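Local coordinates for protein beta-1,4-mannanase (Cryptopygus antarcticus, PDB 4OOU) that hydrolyses internal beta-1,4-mannosidic linkages in mannans, galactomannans and glucomannans, yielding mainly short manno-oligosaccharides, at residues E21-A25 and S234-V238; L109-S114 and P162-L167. Residues are numbered along the deposited sequence.

Interaction 1 of 2, residues E21-A25 and S234-V238; sequences EFLKA and SKALV
L237 is the residue most covered here. S234-L237 lead from helix 215-232 into strand 238-241, which V238 opens; S234 and K235 are still near-helical (phi/psi -64/-41 and -84/-1) and A236 (-60/144) turns the chain extended. Opposite, E21-A25 runs extended into strand 24-26. The backbones stay apart, K24 and L237 nearest at 7.3 Å between CA atoms; no hydrogen bond crosses, and side chains fill the gap, L237 reaching the opposite backbone as well. L237, rotamer m,t, points toward the other segment and spreads its methyls along it: CD1 lies 3.8 Å from L23 CD1 and 3.5 Å from L23 O, CD2 3.9 Å from A25 CB. Next comes K235. With chi1 and chi2 p and the rest t, it lays its end over one face of the F22 ring (chi1 m). K235 CE sits 3.6 Å from the F22 ring centroid, almost on the ring normal, as a CH-pi contact; K235 NZ adds a cation-pi interaction at 3.9 Å. NZ also hydrogen-bonds K168 O and salt-bridges D233. The contact packs the N-terminal hairpin of strands 24-26 and 29-32 on the floor of the barrel, where its strands begin, as in the GH5 TIM-barrel fold.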
loop_
_atom_site.group_PDB
_atom_site.type_symbol
_atom_site.label_atom_id
_atom_site.label_comp_id
_atom_site.label_asym_id
_atom_site.label_seq_id
_atom_site.Cartn_x
_atom_site.Cartn_y
_atom_site.Cartn_z
ATOM N N GLU A 21 3.458 20.520 6.620
ATOM C CA GLU A 21 3.248 19.260 7.323
ATOM C C GLU A 21 2.916 18.097 6.383
ATOM O O GLU A 21 2.123 18.242 5.445
ATOM C CB GLU A 21 2.146 19.429 8.360
ATOM C CG GLU A 21 2.601 20.141 9.623
ATOM C CD GLU A 21 3.653 19.316 10.335
ATOM O OE1 GLU A 21 3.365 18.104 10.589
ATOM O OE2 GLU A 21 4.761 19.860 10.588
ATOM N N PHE A 22 3.547 16.952 6.643
ATOM C CA PHE A 22 3.263 15.707 5.952
ATOM C C PHE A 22 2.787 14.717 6.980
ATOM O O PHE A 22 2.927 14.947 8.159
ATOM C CB PHE A 22 4.514 15.166 5.262
ATOM C CG PHE A 22 5.107 16.123 4.269
ATOM C CD1 PHE A 22 5.981 17.145 4.692
ATOM C CD2 PHE A 22 4.780 16.034 2.917
ATOM C CE1 PHE A 22 6.518 18.054 3.781
ATOM C CE2 PHE A 22 5.299 16.938 2.009
ATOM C CZ PHE A 22 6.175 17.944 2.439
ATOM N N LEU A 23 2.187 13.634 6.515
ATOM C CA LEU A 23 1.821 12.504 7.384
ATOM C C LEU A 23 3.101 11.838 7.853
ATOM O O LEU A 23 3.938 11.510 7.022
ATOM C CB LEU A 23 0.991 11.493 6.575
ATOM C CG LEU A 23 -0.131 10.649 7.176
ATOM C CD1 LEU A 23 0.153 9.154 7.034
ATOM C CD2 LEU A 23 -0.482 11.036 8.589
ATOM N N LYS A 24 3.266 11.666 9.164
ATOM C CA LYS A 24 4.435 10.967 9.731
ATOM C C LYS A 24 3.930 9.668 10.340
ATOM O O LYS A 24 2.720 9.468 10.444
ATOM C CB LYS A 24 5.144 11.792 10.808
ATOM C CG LYS A 24 5.140 13.293 10.536
ATOM C CD LYS A 24 5.869 14.112 11.603
ATOM C CE LYS A 24 7.244 14.589 11.126
ATOM N NZ LYS A 24 7.885 15.495 12.118
ATOM N N ALA A 25 4.864 8.786 10.675
ATOM C CA ALA A 25 4.602 7.593 11.430
ATOM C C ALA A 25 5.576 7.594 12.577
ATOM O O ALA A 25 6.760 7.705 12.343
ATOM C CB ALA A 25 4.827 6.349 10.591
ATOM N N SER A 234 13.711 11.864 2.743
ATOM C CA SER A 234 14.088 11.280 4.025
ATOM C C SER A 234 12.836 10.974 4.822
ATOM O O SER A 234 12.779 9.923 5.445
ATOM C CB SER A 234 15.033 12.203 4.836
ATOM O OG SER A 234 14.453 13.483 5.040
ATOM N N LYS A 235 11.849 11.879 4.797
ATOM C CA LYS A 235 10.588 11.685 5.558
ATOM C C LYS A 235 9.494 10.829 4.886
ATOM O O LYS A 235 8.423 10.629 5.473
ATOM C CB LYS A 235 9.957 13.028 5.981
ATOM C CG LYS A 235 9.669 14.022 4.872
ATOM C CD LYS A 235 8.703 13.579 3.800
ATOM C CE LYS A 235 8.383 14.758 2.885
ATOM N NZ LYS A 235 7.833 14.376 1.572
ATOM N N ALA A 236 9.750 10.341 3.674
ATOM C CA ALA A 236 8.786 9.493 2.972
ATOM C C ALA A 236 8.445 8.179 3.733
ATOM O O ALA A 236 9.280 7.549 4.423
ATOM C CB ALA A 236 9.262 9.187 1.551
ATOM N N LEU A 237 7.184 7.804 3.598
ATOM C CA LEU A 237 6.629 6.678 4.302
ATOM C C LEU A 237 6.538 5.514 3.329
ATOM O O LEU A 237 6.025 5.647 2.217
ATOM C CB LEU A 237 5.249 7.041 4.858
ATOM C CG LEU A 237 5.176 8.042 6.017
ATOM C CD1 LEU A 237 3.741 8.030 6.517
ATOM C CD2 LEU A 237 6.147 7.726 7.161
ATOM N N VAL A 238 7.031 4.362 3.734
ATOM C CA VAL A 238 6.997 3.225 2.841
ATOM C C VAL A 238 6.279 2.102 3.516
ATOM O O VAL A 238 6.412 1.943 4.747
ATOM C CB VAL A 238 8.375 2.786 2.420
ATOM C CG1 VAL A 238 8.255 1.670 1.400
ATOM C CG2 VAL A 238 9.123 3.969 1.795
#

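Interaction 2 of 2, residues L109-S114 and P162-L167; sequences LINDLS and PMVNAL
Two helical segments, L109-S114 at the start of helix 109-122 and P162-L167 at the end of helix 149-167, kinked at P162, whose N has no bond to the turn before, run in roughly the same direction. Their axes come within 10.1 Å and cross at -36°. I110 is level with M163 (CA to CA 6.1 Å) and, one turn on, S114 with L167 (6.6 Å). The central feature is a knob into a hole: I110, rotamer m,t, sits among P162, M163, A166 and L167. Its tightest approach is I110 CG2 to A166 CB, 3.3 Å, which the small alanine allows; I110 CD1 reaches P162 O at 3.6 Å, and I110 CG1 is 4.0 Å from M163 CG. Flanking contacts extend the seam. L109 CD2 meets M163 SD at 3.4 Å, and L167, also m,t, places CD1 4.1 Å from L113 CB and CD2 3.8 Å from S114 N. Backbone bonds within the segments are helical, such as S114 N to I110 O at 2.8 Å; none joins the two, and S114 OG bonds K170 NZ. Both helices belong to the barrel's outer layer: L109 and M163 touch strand 79-86, L167 rests on strand 173-177, and V164 packs on helix 215-232.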
loop_
_atom_site.group_PDB
_atom_site.type_symbol
_atom_site.label_atom_id
_atom_site.label_comp_id
_atom_site.label_asym_id
_atom_site.label_seq_id
_atom_site.Cartn_x
_atom_site.Cartn_y
_atom_site.Cartn_z
ATOM N N LEU A 109 4.395 10.391 -16.917
ATOM C CA LEU A 109 3.994 9.842 -15.602
ATOM C C LEU A 109 4.070 10.834 -14.454
ATOM O O LEU A 109 3.110 10.969 -13.698
ATOM C CB LEU A 109 4.853 8.637 -15.209
ATOM C CG LEU A 109 4.394 7.940 -13.929
ATOM C CD1 LEU A 109 3.664 6.654 -14.234
ATOM C CD2 LEU A 109 5.567 7.630 -13.033
ATOM N N ILE A 110 5.213 11.508 -14.309
ATOM C CA ILE A 110 5.425 12.377 -13.155
ATOM C C ILE A 110 4.391 13.502 -13.158
ATOM O O ILE A 110 3.740 13.732 -12.155
ATOM C CB ILE A 110 6.887 12.876 -13.048
ATOM C CG1 ILE A 110 7.825 11.679 -12.835
ATOM C CG2 ILE A 110 7.076 13.817 -11.869
ATOM C CD1 ILE A 110 9.292 12.043 -12.769
ATOM N N ASN A 111 4.168 14.160 -14.287
ATOM C CA ASN A 111 3.082 15.156 -14.326
ATOM C C ASN A 111 1.701 14.550 -14.047
ATOM O O ASN A 111 0.893 15.127 -13.308
ATOM C CB ASN A 111 3.039 15.893 -15.666
ATOM C CG ASN A 111 4.344 16.559 -15.997
ATOM O OD1 ASN A 111 5.042 17.119 -15.120
ATOM N ND2 ASN A 111 4.703 16.495 -17.268
ATOM N N ASP A 112 1.423 13.391 -14.636
ATOM C CA ASP A 112 0.130 12.734 -14.384
ATOM C C ASP A 112 -0.104 12.483 -12.916
ATOM O O ASP A 112 -1.173 12.796 -12.403
ATOM C CB ASP A 112 0.032 11.430 -15.157
ATOM C CG ASP A 112 -0.163 11.655 -16.615
ATOM O OD1 ASP A 112 -0.348 12.832 -17.012
ATOM O OD2 ASP A 112 -0.136 10.662 -17.358
ATOM N N LEU A 113 0.901 11.946 -12.233
ATOM C CA LEU A 113 0.803 11.785 -10.784
ATOM C C LEU A 113 0.702 13.170 -10.069
ATOM O O LEU A 113 -0.166 13.396 -9.202
ATOM C CB LEU A 113 1.968 10.926 -10.251
ATOM C CG LEU A 113 2.004 9.449 -10.743
ATOM C CD1 LEU A 113 3.376 8.824 -10.526
ATOM C CD2 LEU A 113 0.961 8.524 -10.129
ATOM N N SER A 114 1.593 14.084 -10.444
ATOM C CA SER A 114 1.632 15.472 -9.912
ATOM C C SER A 114 0.207 16.043 -9.967
ATOM O O SER A 114 -0.337 16.486 -8.956
ATOM C CB SER A 114 2.632 16.289 -10.758
ATOM O OG SER A 114 3.332 17.300 -10.038
ATOM N N PRO A 162 13.812 9.813 -9.793
ATOM C CA PRO A 162 13.175 11.013 -10.353
ATOM C C PRO A 162 11.698 11.190 -9.968
ATOM O O PRO A 162 11.231 12.337 -9.796
ATOM C CB PRO A 162 13.334 10.853 -11.874
ATOM C CG PRO A 162 14.123 9.615 -12.102
ATOM C CD PRO A 162 14.604 9.072 -10.789
ATOM N N MET A 163 10.972 10.090 -9.838
ATOM C CA MET A 163 9.583 10.164 -9.345
ATOM C C MET A 163 9.533 10.681 -7.896
ATOM O O MET A 163 8.733 11.542 -7.548
ATOM C CB MET A 163 8.907 8.791 -9.400
ATOM C CG MET A 163 8.493 8.322 -10.771
ATOM S SD MET A 163 7.656 6.730 -10.539
ATOM C CE MET A 163 9.006 5.726 -11.050
ATOM N N VAL A 164 10.416 10.163 -7.052
ATOM C CA VAL A 164 10.433 10.577 -5.668
ATOM C C VAL A 164 10.770 12.053 -5.563
ATOM O O VAL A 164 10.182 12.767 -4.751
ATOM C CB VAL A 164 11.455 9.783 -4.820
ATOM C CG1 VAL A 164 11.295 10.158 -3.347
ATOM C CG2 VAL A 164 11.280 8.268 -5.005
ATOM N N ASN A 165 11.723 12.512 -6.368
ATOM C CA ASN A 165 12.230 13.875 -6.187
ATOM C C ASN A 165 11.216 14.906 -6.634
ATOM O O ASN A 165 11.119 15.987 -6.050
ATOM C CB ASN A 165 13.588 14.058 -6.862
ATOM C CG ASN A 165 14.719 13.581 -5.978
ATOM O OD1 ASN A 165 14.808 14.000 -4.823
ATOM N ND2 ASN A 165 15.564 12.669 -6.484
ATOM N N ALA A 166 10.411 14.542 -7.629
ATOM C CA ALA A 166 9.372 15.454 -8.103
ATOM C C ALA A 166 8.149 15.459 -7.205
ATOM O O ALA A 166 7.477 16.445 -7.117
ATOM C CB ALA A 166 8.992 15.110 -9.530
ATOM N N LEU A 167 7.855 14.362 -6.520
ATOM C CA LEU A 167 6.590 14.271 -5.798
ATOM C C LEU A 167 6.679 14.449 -4.267
ATOM O O LEU A 167 5.640 14.464 -3.566
ATOM C CB LEU A 167 5.928 12.933 -6.120
ATOM C CG LEU A 167 5.637 12.581 -7.581
ATOM C CD1 LEU A 167 5.022 11.182 -7.576
ATOM C CD2 LEU A 167 4.738 13.574 -8.302
#

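How the interactions relate
Interaction 1 joins the N-terminal hairpin to the floor of the barrel, whereas interaction 2 joins two helices of its outer layer. Their centres are about 17 Å apart and their nearest atoms about 5 Å, without touching. In sequence, both segments of interaction 2 fall between the two halves of interaction 1. Strand 173-177 links them spatially: W176 borders L167 on one hand and A236 on the other, while K235 bonds the backbone of K168, just past helix 149-167. Interaction 2 packs the helices of two successive beta-alpha units side by side; interaction 1 lies away from the substrate site, while L113 comes about 9 Å, side chain to side chain, from substrate-binding W83.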